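Local coordinates for subtilase cytotoxin subunit A (Escherichia coli, PDB 2IY9), which acts as the serine protease subunit of an AB5 toxin, cleaving the host endoplasmic reticulum chaperone BiP and so driving the cell into stress and death, at residues A56-L61 against P261-G266; S95-R100 against A110-R115; I256-P261 against T271-A276; S279-A284 against L321-A326. All coordinates share one frame; numbering follows the deposited sequence.

Contact 1: residues A56-L61 against P261-G266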
loop_
_atom_site.group_PDB
_atom_site.type_symbol
_atom_site.label_atom_id
_atom_site.label_comp_id
_atom_site.label_asym_id
_atom_site.label_seq_id
_atom_site.Cartn_x
_atom_site.Cartn_y
_atom_site.Cartn_z
ATOM N N ALA A 56 -16.323 -4.048 -0.025
ATOM C CA ALA A 56 -17.409 -4.989 -0.252
ATOM C C ALA A 56 -16.818 -6.390 -0.228
ATOM O O ALA A 56 -16.076 -6.784 -1.145
ATOM C CB ALA A 56 -18.060 -4.720 -1.593
ATOM N N PHE A 57 -17.141 -7.139 0.821
ATOM C CA PHE A 57 -16.588 -8.486 0.991
ATOM C C PHE A 57 -17.420 -9.507 0.213
ATOM O O PHE A 57 -18.177 -10.295 0.788
ATOM C CB PHE A 57 -16.419 -8.830 2.476
ATOM C CG PHE A 57 -15.363 -8.005 3.157
ATOM C CD1 PHE A 57 -14.015 -8.333 3.030
ATOM C CD2 PHE A 57 -15.712 -6.881 3.903
ATOM C CE1 PHE A 57 -13.027 -7.554 3.655
ATOM C CE2 PHE A 57 -14.726 -6.092 4.535
ATOM C CZ PHE A 57 -13.391 -6.440 4.416
ATOM N N ILE A 58 -17.250 -9.450 -1.109
ATOM C CA ILE A 58 -18.013 -10.239 -2.089
ATOM C C ILE A 58 -17.000 -10.912 -3.027
ATOM O O ILE A 58 -15.808 -10.554 -3.014
ATOM C CB ILE A 58 -19.017 -9.340 -2.900
ATOM C CG1 ILE A 58 -18.294 -8.217 -3.673
ATOM C CG2 ILE A 58 -20.072 -8.714 -1.976
ATOM C CD1 ILE A 58 -17.782 -8.630 -5.049
ATOM N N GLY A 59 -17.453 -11.879 -3.829
ATOM C CA GLY A 59 -16.571 -12.564 -4.772
ATOM C C GLY A 59 -15.361 -13.163 -4.081
ATOM O O GLY A 59 -15.496 -13.802 -3.021
ATOM N N GLY A 60 -14.180 -12.938 -4.660
ATOM C CA GLY A 60 -12.902 -13.394 -4.088
ATOM C C GLY A 60 -12.538 -12.873 -2.705
ATOM O O GLY A 60 -11.614 -13.391 -2.069
ATOM N N LEU A 61 -13.262 -11.857 -2.251
ATOM C CA LEU A 61 -13.093 -11.286 -0.909
ATOM C C LEU A 61 -14.144 -11.787 0.092
ATOM O O LEU A 61 -14.227 -11.299 1.226
ATOM C CB LEU A 61 -13.156 -9.761 -0.998
ATOM C CG LEU A 61 -11.957 -9.102 -1.672
ATOM C CD1 LEU A 61 -12.219 -7.608 -1.828
ATOM C CD2 LEU A 61 -10.668 -9.369 -0.879
ATOM N N PRO A 261 -17.514 -3.827 -6.341
ATOM C CA PRO A 261 -18.568 -4.267 -5.412
ATOM C C PRO A 261 -19.730 -5.041 -6.048
ATOM O O PRO A 261 -20.405 -5.792 -5.347
ATOM C CB PRO A 261 -19.073 -2.956 -4.807
ATOM C CG PRO A 261 -17.908 -2.031 -4.913
ATOM C CD PRO A 261 -17.294 -2.372 -6.237
ATOM N N ASP A 262 -19.942 -4.871 -7.353
ATOM C CA ASP A 262 -20.984 -5.610 -8.068
ATOM C C ASP A 262 -20.463 -6.935 -8.635
ATOM O O ASP A 262 -21.132 -7.580 -9.453
ATOM C CB ASP A 262 -21.632 -4.740 -9.164
ATOM C CG ASP A 262 -20.650 -4.317 -10.254
ATOM O OD1 ASP A 262 -19.467 -4.723 -10.207
ATOM O OD2 ASP A 262 -21.060 -3.565 -11.172
ATOM N N ALA A 263 -19.264 -7.324 -8.201
ATOM C CA ALA A 263 -18.652 -8.621 -8.514
ATOM C C ALA A 263 -17.977 -8.741 -9.879
ATOM O O ALA A 263 -17.288 -9.721 -10.146
ATOM C CB ALA A 263 -19.646 -9.769 -8.302
ATOM N N LYS A 264 -18.162 -7.757 -10.744
ATOM C CA LYS A 264 -17.422 -7.764 -11.998
ATOM C C LYS A 264 -16.053 -7.130 -11.778
ATOM O O LYS A 264 -15.761 -6.611 -10.688
ATOM C CB LYS A 264 -18.196 -7.099 -13.137
ATOM C CG LYS A 264 -18.825 -5.754 -12.791
ATOM C CD LYS A 264 -19.731 -5.236 -13.901
ATOM C CE LYS A 264 -18.922 -4.856 -15.145
ATOM N NZ LYS A 264 -19.764 -4.251 -16.218
ATOM N N THR A 265 -15.209 -7.210 -12.802
ATOM C CA THR A 265 -13.864 -6.664 -12.714
ATOM C C THR A 265 -13.738 -5.371 -13.517
ATOM O O THR A 265 -14.521 -5.119 -14.444
ATOM C CB THR A 265 -12.809 -7.684 -13.187
ATOM O OG1 THR A 265 -13.081 -8.058 -14.542
ATOM C CG2 THR A 265 -12.835 -8.936 -12.312
ATOM N N GLY A 266 -12.760 -4.555 -13.129
ATOM C CA GLY A 266 -12.349 -3.371 -13.874
ATOM C C GLY A 266 -10.844 -3.428 -14.084
ATOM O O GLY A 266 -10.166 -4.297 -13.533
#
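The Ala56 methyl packs on Pro261, with Ala56 CB 3.8 Å from Pro261 CB and almost as near its CA. The aromatic ring nearby is that of Phe57, the one flat group here, and it takes no part across the contact. It has the carbonyl oxygen of Leu61 at its edge, in the ring plane. Pro261 also touches Tyr87, Ile88 and Thr91 of helix 84-98.

Ile58 makes the second half of the contact. Its CG1 lies between the backbone N and the carbonyl carbon (chi1 60°), the crowded position. From there CG1 comes within 3.6 Å of Pro261 O. The chain then carries CD1 on to Ala263, 3.6 Å from its CA and 3.9 Å from its CB. Ile58 thus lies along the turn that leads from Pro261 toward strand 265-268.

The segment 56-61 is itself tightly turned. Phe57 is the centre of an inverse gamma turn, closed by a weak bond from Ile58 N to Ala56 O. Leu61 N bonds to Ile58 O at 3.0 Å. In this S8 protease the segment follows strand 47-52, which ends at Asp52. The side chain of Pro261 is about 8 Å from that of His89, a likely member of the charge relay.

The touching atoms are mostly aliphatic carbon, beside the backbone of Pro261 and Ala263. This is consistent with van der Waals packing between two surface turns, with polar ties made elsewhere, such as the hydrogen bond between Ala56 N and Thr91 OG1.

Contact 2: residues S95-R100 against A110-R115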
loop_
_atom_site.group_PDB
_atom_site.type_symbol
_atom_site.label_atom_id
_atom_site.label_comp_id
_atom_site.label_asym_id
_atom_site.label_seq_id
_atom_site.Cartn_x
_atom_site.Cartn_y
_atom_site.Cartn_z
ATOM N N SER A 95 -8.925 -6.341 -3.100
ATOM C CA SER A 95 -8.830 -7.484 -4.005
ATOM C C SER A 95 -7.387 -7.725 -4.442
ATOM O O SER A 95 -6.947 -8.875 -4.479
ATOM C CB SER A 95 -9.796 -7.378 -5.194
ATOM O OG SER A 95 -9.376 -6.450 -6.186
ATOM N N LEU A 96 -6.648 -6.648 -4.743
ATOM C CA LEU A 96 -5.253 -6.778 -5.183
ATOM C C LEU A 96 -4.344 -7.376 -4.103
ATOM O O LEU A 96 -3.422 -8.129 -4.409
ATOM C CB LEU A 96 -4.700 -5.431 -5.666
ATOM C CG LEU A 96 -5.353 -4.862 -6.929
ATOM C CD1 LEU A 96 -4.809 -3.467 -7.186
ATOM C CD2 LEU A 96 -5.159 -5.784 -8.165
ATOM N N ILE A 97 -4.637 -7.041 -2.849
ATOM C CA ILE A 97 -3.917 -7.568 -1.699
ATOM C C ILE A 97 -4.285 -9.029 -1.427
ATOM O O ILE A 97 -3.405 -9.870 -1.228
ATOM C CB ILE A 97 -4.189 -6.713 -0.443
ATOM C CG1 ILE A 97 -3.645 -5.286 -0.631
ATOM C CG2 ILE A 97 -3.588 -7.363 0.833
ATOM C CD1 ILE A 97 -4.215 -4.311 0.392
ATOM N N ALA A 98 -5.579 -9.335 -1.419
ATOM C CA ALA A 98 -6.038 -10.564 -0.742
ATOM C C ALA A 98 -7.065 -11.468 -1.445
ATOM O O ALA A 98 -7.446 -12.514 -0.886
ATOM C CB ALA A 98 -6.540 -10.193 0.648
ATOM N N SER A 99 -7.556 -11.085 -2.624
ATOM C CA SER A 99 -8.620 -11.885 -3.271
ATOM C C SER A 99 -8.226 -13.357 -3.463
ATOM O O SER A 99 -7.122 -13.657 -3.903
ATOM C CB SER A 99 -9.070 -11.273 -4.605
ATOM O OG SER A 99 -9.862 -12.211 -5.335
ATOM N N ARG A 100 -9.141 -14.263 -3.131
ATOM C CA ARG A 100 -8.855 -15.705 -3.140
ATOM C C ARG A 100 -9.240 -16.414 -4.427
ATOM O O ARG A 100 -8.853 -17.559 -4.655
ATOM C CB ARG A 100 -9.533 -16.374 -1.943
ATOM C CG ARG A 100 -8.990 -15.815 -0.654
ATOM C CD ARG A 100 -9.409 -16.595 0.578
ATOM N NE ARG A 100 -8.766 -15.984 1.735
ATOM C CZ ARG A 100 -8.879 -16.412 2.989
ATOM N NH1 ARG A 100 -9.623 -17.482 3.274
ATOM N NH2 ARG A 100 -8.243 -15.760 3.959
ATOM N N ALA A 110 -4.017 -13.623 3.478
ATOM C CA ALA A 110 -4.264 -12.441 4.315
ATOM C C ALA A 110 -5.745 -12.168 4.509
ATOM O O ALA A 110 -6.573 -12.556 3.695
ATOM C CB ALA A 110 -3.580 -11.199 3.726
ATOM N N LEU A 111 -6.060 -11.509 5.617
ATOM C CA LEU A 111 -7.379 -10.960 5.852
ATOM C C LEU A 111 -7.296 -9.446 5.725
ATOM O O LEU A 111 -6.201 -8.891 5.624
ATOM C CB LEU A 111 -7.889 -11.354 7.237
ATOM C CG LEU A 111 -8.026 -12.851 7.526
ATOM C CD1 LEU A 111 -8.384 -13.086 9.001
ATOM C CD2 LEU A 111 -9.053 -13.488 6.632
ATOM N N ILE A 112 -8.455 -8.792 5.726
ATOM C CA ILE A 112 -8.541 -7.365 5.472
ATOM C C ILE A 112 -9.336 -6.688 6.593
ATOM O O ILE A 112 -10.423 -7.145 6.967
ATOM C CB ILE A 112 -9.247 -7.094 4.099
ATOM C CG1 ILE A 112 -8.420 -7.665 2.925
ATOM C CG2 ILE A 112 -9.602 -5.590 3.924
ATOM C CD1 ILE A 112 -7.056 -6.979 2.694
ATOM N N SER A 113 -8.778 -5.608 7.123
ATOM C CA SER A 113 -9.504 -4.723 8.031
ATOM C C SER A 113 -9.789 -3.425 7.290
ATOM O O SER A 113 -8.867 -2.639 7.015
ATOM C CB SER A 113 -8.692 -4.452 9.297
ATOM O OG SER A 113 -9.383 -3.549 10.142
ATOM N N SER A 114 -11.063 -3.212 6.964
ATOM C CA SER A 114 -11.476 -2.043 6.205
ATOM C C SER A 114 -11.713 -0.851 7.124
ATOM O O SER A 114 -12.451 -0.943 8.112
ATOM C CB SER A 114 -12.724 -2.330 5.389
ATOM O OG SER A 114 -13.077 -1.192 4.630
ATOM N N ARG A 115 -11.059 0.260 6.808
ATOM C CA ARG A 115 -11.246 1.475 7.576
ATOM C C ARG A 115 -11.681 2.551 6.600
ATOM O O ARG A 115 -10.860 3.124 5.856
ATOM C CB ARG A 115 -9.967 1.828 8.346
ATOM C CG ARG A 115 -9.624 0.786 9.412
ATOM C CD ARG A 115 -8.309 1.034 10.128
ATOM N NE ARG A 115 -8.154 0.058 11.209
ATOM C CZ ARG A 115 -8.577 0.250 12.456
ATOM N NH1 ARG A 115 -9.172 1.394 12.794
ATOM N NH2 ARG A 115 -8.413 -0.704 13.362
HETATM O O HOH W 1 -8.180 -13.043 1.622
#
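Ala98 CB packs against Ile112 CD1 at 3.8 Å, and Ala110 O lies 3.9 Å from Ala98 CB. Ile97 adds its CG2 branch, 4.0 Å from Ile112 CD1. One terminal methyl of Ile112 thus touches both Ile97 and Ala98. It gets there because the Ile112 chain bends at its second torsion (chi2 -66°).

Beside this apolar patch lies a polar one. A water lies 2.7 Å from both Ala98 O and Ala110 O, and accepts from Arg100 NE at 3.0 Å. It has more acceptors around it than protons, so the two donations are probably not both full-time. Arg100 is extended from CG to NE, which carries its guanidinium to Ala110 and Leu111. Ala110 O lies at the guanidinium edge, near its plane, but 3.6 Å from NH2. Leu111 CD2 is equally near NH2, approaching obliquely.

The fold here is a beta-alpha-beta crossover: strand 65-70, helix 84-98 and strand 111-116, with the two strands parallel neighbours in the seven-stranded sheet.

Further out, Ile97 rests on Val48 and Val50 of strand 47-52 and on Ala276 of helix 271-288. Leu111 packs on Phe66 of strand 65-70. Backbone bonds tie Leu96 to Val106 and Ile97 to Tyr107, in the loop between the segments. Arg100 NE has a weak further bond to Pro108 O.

Contact 3: residues I256-P261 against T271-A276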
loop_
_atom_site.group_PDB
_atom_site.type_symbol
_atom_site.label_atom_id
_atom_site.label_comp_id
_atom_site.label_asym_id
_atom_site.label_seq_id
_atom_site.Cartn_x
_atom_site.Cartn_y
_atom_site.Cartn_z
ATOM N N ILE A 256 -3.837 -3.159 -14.552
ATOM C CA ILE A 256 -4.085 -3.976 -13.363
ATOM C C ILE A 256 -5.580 -4.277 -13.227
ATOM O O ILE A 256 -6.398 -3.358 -13.138
ATOM C CB ILE A 256 -3.584 -3.274 -12.062
ATOM C CG1 ILE A 256 -2.127 -2.772 -12.189
ATOM C CG2 ILE A 256 -3.817 -4.174 -10.841
ATOM C CD1 ILE A 256 -1.020 -3.873 -12.262
ATOM N N THR A 257 -5.931 -5.562 -13.224
ATOM C CA THR A 257 -7.330 -5.979 -13.111
ATOM C C THR A 257 -7.718 -6.055 -11.620
ATOM O O THR A 257 -6.940 -6.547 -10.808
ATOM C CB THR A 257 -7.565 -7.336 -13.820
ATOM O OG1 THR A 257 -7.074 -7.268 -15.171
ATOM C CG2 THR A 257 -9.035 -7.680 -13.868
ATOM N N PHE A 258 -8.902 -5.555 -11.274
ATOM C CA PHE A 258 -9.361 -5.513 -9.878
ATOM C C PHE A 258 -10.853 -5.830 -9.734
ATOM O O PHE A 258 -11.598 -5.835 -10.718
ATOM C CB PHE A 258 -9.054 -4.147 -9.256
ATOM C CG PHE A 258 -9.644 -2.992 -10.018
ATOM C CD1 PHE A 258 -11.006 -2.698 -9.929
ATOM C CD2 PHE A 258 -8.840 -2.208 -10.840
ATOM C CE1 PHE A 258 -11.560 -1.634 -10.645
ATOM C CE2 PHE A 258 -9.379 -1.139 -11.549
ATOM C CZ PHE A 258 -10.743 -0.852 -11.453
ATOM N N LEU A 259 -11.277 -6.081 -8.498
ATOM C CA LEU A 259 -12.657 -6.425 -8.182
ATOM C C LEU A 259 -13.511 -5.186 -7.879
ATOM O O LEU A 259 -13.048 -4.252 -7.206
ATOM C CB LEU A 259 -12.679 -7.363 -6.967
ATOM C CG LEU A 259 -14.007 -7.987 -6.529
ATOM C CD1 LEU A 259 -14.521 -8.924 -7.616
ATOM C CD2 LEU A 259 -13.844 -8.724 -5.198
ATOM N N ARG A 260 -14.752 -5.197 -8.372
ATOM C CA ARG A 260 -15.756 -4.160 -8.072
ATOM C C ARG A 260 -16.832 -4.710 -7.111
ATOM O O ARG A 260 -17.042 -5.922 -7.071
ATOM C CB ARG A 260 -16.431 -3.695 -9.363
ATOM C CG ARG A 260 -15.502 -3.100 -10.432
ATOM C CD ARG A 260 -16.186 -3.125 -11.797
ATOM N NE ARG A 260 -17.546 -2.604 -11.698
ATOM C CZ ARG A 260 -17.868 -1.317 -11.802
ATOM N NH1 ARG A 260 -16.929 -0.404 -12.029
ATOM N NH2 ARG A 260 -19.136 -0.946 -11.678
ATOM N N PRO A 261 -17.514 -3.827 -6.341
ATOM C CA PRO A 261 -18.568 -4.267 -5.412
ATOM C C PRO A 261 -19.730 -5.041 -6.048
ATOM O O PRO A 261 -20.405 -5.792 -5.347
ATOM C CB PRO A 261 -19.073 -2.956 -4.807
ATOM C CG PRO A 261 -17.908 -2.031 -4.913
ATOM C CD PRO A 261 -17.294 -2.372 -6.237
ATOM N N THR A 271 -0.871 4.687 -9.056
ATOM C CA THR A 271 -0.169 4.417 -7.799
ATOM C C THR A 271 -1.027 3.730 -6.732
ATOM O O THR A 271 -0.487 3.121 -5.816
ATOM C CB THR A 271 0.441 5.703 -7.204
ATOM O OG1 THR A 271 -0.598 6.651 -6.959
ATOM C CG2 THR A 271 1.486 6.304 -8.156
ATOM N N SER A 272 -2.354 3.827 -6.838
ATOM C CA SER A 272 -3.232 3.112 -5.896
ATOM C C SER A 272 -2.988 1.608 -6.011
ATOM O O SER A 272 -2.753 0.913 -5.008
ATOM C CB SER A 272 -4.709 3.424 -6.167
ATOM O OG SER A 272 -5.010 4.788 -5.903
ATOM N N GLU A 273 -3.024 1.118 -7.248
ATOM C CA GLU A 273 -2.810 -0.304 -7.540
ATOM C C GLU A 273 -1.408 -0.769 -7.130
ATOM O O GLU A 273 -1.246 -1.851 -6.540
ATOM C CB GLU A 273 -3.015 -0.559 -9.036
ATOM C CG GLU A 273 -4.461 -0.394 -9.513
ATOM C CD GLU A 273 -4.888 1.047 -9.783
ATOM O OE1 GLU A 273 -4.085 2.003 -9.625
ATOM O OE2 GLU A 273 -6.067 1.231 -10.157
ATOM N N ALA A 274 -0.404 0.045 -7.459
ATOM C CA ALA A 274 0.993 -0.244 -7.116
ATOM C C ALA A 274 1.176 -0.361 -5.601
ATOM O O ALA A 274 1.842 -1.260 -5.118
ATOM C CB ALA A 274 1.924 0.844 -7.679
ATOM N N THR A 275 0.567 0.557 -4.864
ATOM C CA THR A 275 0.624 0.523 -3.415
ATOM C C THR A 275 0.024 -0.780 -2.869
ATOM O O THR A 275 0.589 -1.392 -1.966
ATOM C CB THR A 275 -0.096 1.730 -2.829
ATOM O OG1 THR A 275 0.529 2.920 -3.324
ATOM C CG2 THR A 275 -0.062 1.707 -1.300
ATOM N N ALA A 276 -1.121 -1.190 -3.414
ATOM C CA ALA A 276 -1.794 -2.409 -2.944
ATOM C C ALA A 276 -0.878 -3.623 -3.083
ATOM O O ALA A 276 -0.793 -4.481 -2.196
ATOM C CB ALA A 276 -3.104 -2.619 -3.692
#
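Ile256 and Glu273 form the close part of this contact. Their side chains run past each other in opposite directions. Ile256 CB lies 3.9 Å from Glu273 CG, and Ile256 CG1 lies 4.0 Å from Glu273 CB. It is the aliphatic stem of the glutamate, not its carboxylate, that meets the isoleucine. The bend of Glu273 at its second torsion (chi2 82°) takes the carboxylate off the isoleucine.

That end is looser. Glu273 OE2 comes no nearer than 4.3 Å to Phe258 CE2, and lies oblique to the ring. On the far side of the strand Thr257 points away from the helix and is partly exposed, touching Ile103. On the other side Ile256 touches Leu96, and Phe258 touches Ala92, both of helix 84-98.

Within the helix, Thr271 O accepts both Thr275 N, at 2.9 Å, and Thr275 OG1, at 2.7 Å. The two donors come from opposite faces of the carbonyl plane, which ties Thr275 to Thr271 twice. This first turn carries Ser272, inferred to be the charge-relay serine, whose side chain touches His89. A serine at the N-terminal end of a buried helix is the arrangement of the subtilase active site.

Contact 4: residues S279-A284 against L321-A326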
loop_
_atom_site.group_PDB
_atom_site.type_symbol
_atom_site.label_atom_id
_atom_site.label_comp_id
_atom_site.label_asym_id
_atom_site.label_seq_id
_atom_site.Cartn_x
_atom_site.Cartn_y
_atom_site.Cartn_z
ATOM N N SER A 279 1.866 -3.709 -0.459
ATOM C CA SER A 279 1.240 -4.160 0.782
ATOM C C SER A 279 1.044 -5.665 0.820
ATOM O O SER A 279 1.231 -6.275 1.866
ATOM C CB SER A 279 -0.107 -3.464 1.011
ATOM O OG SER A 279 0.092 -2.106 1.358
ATOM N N GLY A 280 0.667 -6.263 -0.314
ATOM C CA GLY A 280 0.523 -7.729 -0.364
ATOM C C GLY A 280 1.843 -8.454 -0.148
ATOM O O GLY A 280 1.891 -9.499 0.505
ATOM N N VAL A 281 2.919 -7.896 -0.691
ATOM C CA VAL A 281 4.253 -8.481 -0.516
ATOM C C VAL A 281 4.665 -8.350 0.954
ATOM O O VAL A 281 5.118 -9.309 1.553
ATOM C CB VAL A 281 5.302 -7.842 -1.459
ATOM C CG1 VAL A 281 6.717 -8.397 -1.168
ATOM C CG2 VAL A 281 4.904 -8.065 -2.936
ATOM N N LEU A 282 4.481 -7.172 1.537
ATOM C CA LEU A 282 4.774 -7.004 2.955
ATOM C C LEU A 282 3.925 -7.937 3.828
ATOM O O LEU A 282 4.428 -8.490 4.813
ATOM C CB LEU A 282 4.623 -5.547 3.385
ATOM C CG LEU A 282 5.734 -4.571 2.990
ATOM C CD1 LEU A 282 5.185 -3.122 3.090
ATOM C CD2 LEU A 282 6.975 -4.734 3.852
ATOM N N ALA A 283 2.664 -8.139 3.452
ATOM C CA ALA A 283 1.792 -9.089 4.169
ATOM C C ALA A 283 2.385 -10.500 4.160
ATOM O O ALA A 283 2.432 -11.167 5.200
ATOM C CB ALA A 283 0.387 -9.095 3.580
ATOM N N ALA A 284 2.836 -10.935 2.984
ATOM C CA ALA A 284 3.452 -12.242 2.802
ATOM C C ALA A 284 4.696 -12.399 3.678
ATOM O O ALA A 284 4.880 -13.426 4.321
ATOM C CB ALA A 284 3.797 -12.460 1.333
ATOM N N LEU A 321 10.285 -3.151 -6.921
ATOM C CA LEU A 321 9.793 -4.272 -6.136
ATOM C C LEU A 321 10.232 -5.622 -6.698
ATOM O O LEU A 321 9.969 -5.938 -7.862
ATOM C CB LEU A 321 8.262 -4.215 -6.060
ATOM C CG LEU A 321 7.583 -5.353 -5.294
ATOM C CD1 LEU A 321 7.975 -5.312 -3.821
ATOM C CD2 LEU A 321 6.058 -5.339 -5.480
ATOM N N ASN A 322 10.914 -6.397 -5.857
ATOM C CA ASN A 322 11.257 -7.782 -6.165
ATOM C C ASN A 322 10.736 -8.639 -5.021
ATOM O O ASN A 322 11.348 -8.683 -3.948
ATOM C CB ASN A 322 12.775 -7.964 -6.307
ATOM C CG ASN A 322 13.168 -9.387 -6.692
ATOM O OD1 ASN A 322 12.400 -10.340 -6.501
ATOM N ND2 ASN A 322 14.375 -9.532 -7.244
ATOM N N ALA A 323 9.595 -9.281 -5.254
ATOM C CA ALA A 323 8.902 -10.074 -4.233
ATOM C C ALA A 323 9.652 -11.348 -3.899
ATOM O O ALA A 323 9.679 -11.758 -2.738
ATOM C CB ALA A 323 7.488 -10.398 -4.667
ATOM N N GLU A 324 10.252 -11.972 -4.917
ATOM C CA GLU A 324 11.010 -13.204 -4.724
ATOM C C GLU A 324 12.118 -12.979 -3.704
ATOM O O GLU A 324 12.235 -13.724 -2.730
ATOM C CB GLU A 324 11.578 -13.740 -6.051
ATOM C CG GLU A 324 12.584 -14.890 -5.865
ATOM C CD GLU A 324 13.196 -15.351 -7.172
ATOM O OE1 GLU A 324 14.316 -14.898 -7.504
ATOM O OE2 GLU A 324 12.553 -16.159 -7.876
ATOM N N LYS A 325 12.918 -11.942 -3.928
ATOM C CA LYS A 325 14.014 -11.600 -3.039
ATOM C C LYS A 325 13.535 -11.110 -1.661
ATOM O O LYS A 325 14.081 -11.536 -0.645
ATOM C CB LYS A 325 14.943 -10.582 -3.712
ATOM C CG LYS A 325 16.275 -10.348 -3.006
ATOM C CD LYS A 325 17.218 -11.541 -3.123
ATOM C CE LYS A 325 18.618 -11.196 -2.619
ATOM N NZ LYS A 325 18.580 -10.457 -1.323
ATOM N N ALA A 326 12.527 -10.232 -1.628
ATOM C CA ALA A 326 11.969 -9.748 -0.358
ATOM C C ALA A 326 11.471 -10.887 0.532
ATOM O O ALA A 326 11.807 -10.950 1.718
ATOM C CB ALA A 326 10.839 -8.739 -0.606
#
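Val281 loses the most surface here and stands against three residues of the other segment. Its CG1 is anti to the backbone N (chi1 175°), which leaves both methyls facing segment 321-326. CG2 takes the Leu321 side, 3.9 Å from Leu321 CD2. It is as close to Ala323 CB, also at 3.9 Å. CG1 lies over Ala323, 4.1 Å from its CB, and reaches Ala326 CB at 4.2 Å.

Leu321 stands one residue ahead of the N-cap Asn322. Its other neighbours are Ile277 and Val278 of the first helix, and Leu301. Ala323 has only a methyl to offer, so the backbones come close: the CA atoms of Val281 and Ala323 are 6.2 Å apart. Ile30 touches Val281, Leu321 and Ala323 and so covers part of the joint.

Asn322 sets the start of the second helix. As its N-cap it accepts from Lys325 N through OD1, at 3.1 Å and nearly straight (176°), with the donor above the carbonyl plane. Asn322 ND2 bonds to Asp306 OD1.

This is apolar helix packing between helix 271-288 and helix 323-331, which the Cys288-Cys331 disulfide also joins. It lies where the A2 domain, which enters the SubB pore, begins.

Overall arrangement
Contacts 1, 2 and 3 form one cluster, with centres 11 to 12 Å apart. Contact 1 joins contact 2 through a probable hydrogen bond from Arg100 N to Gly60 O (2.8 Å). Contact 2 joins contact 3 through a probable hydrogen bond between Leu259 N and Ser95 OG (3.0 Å). Contacts 1 and 3 share Pro261 and the sheet of strands 256-259 and 265-268. The inferred charge relay sits among them: Ser272 is in contact 3 and, between side chains, Glu273 is about 6 Å from His89 and Ile97 about 8 Å from Asp52. Contact 4 uses the helix of contact 3, 16 Å away between centres. It packs on contact 2 through Ile97 CD1 and Ser279 CB (4.2 Å).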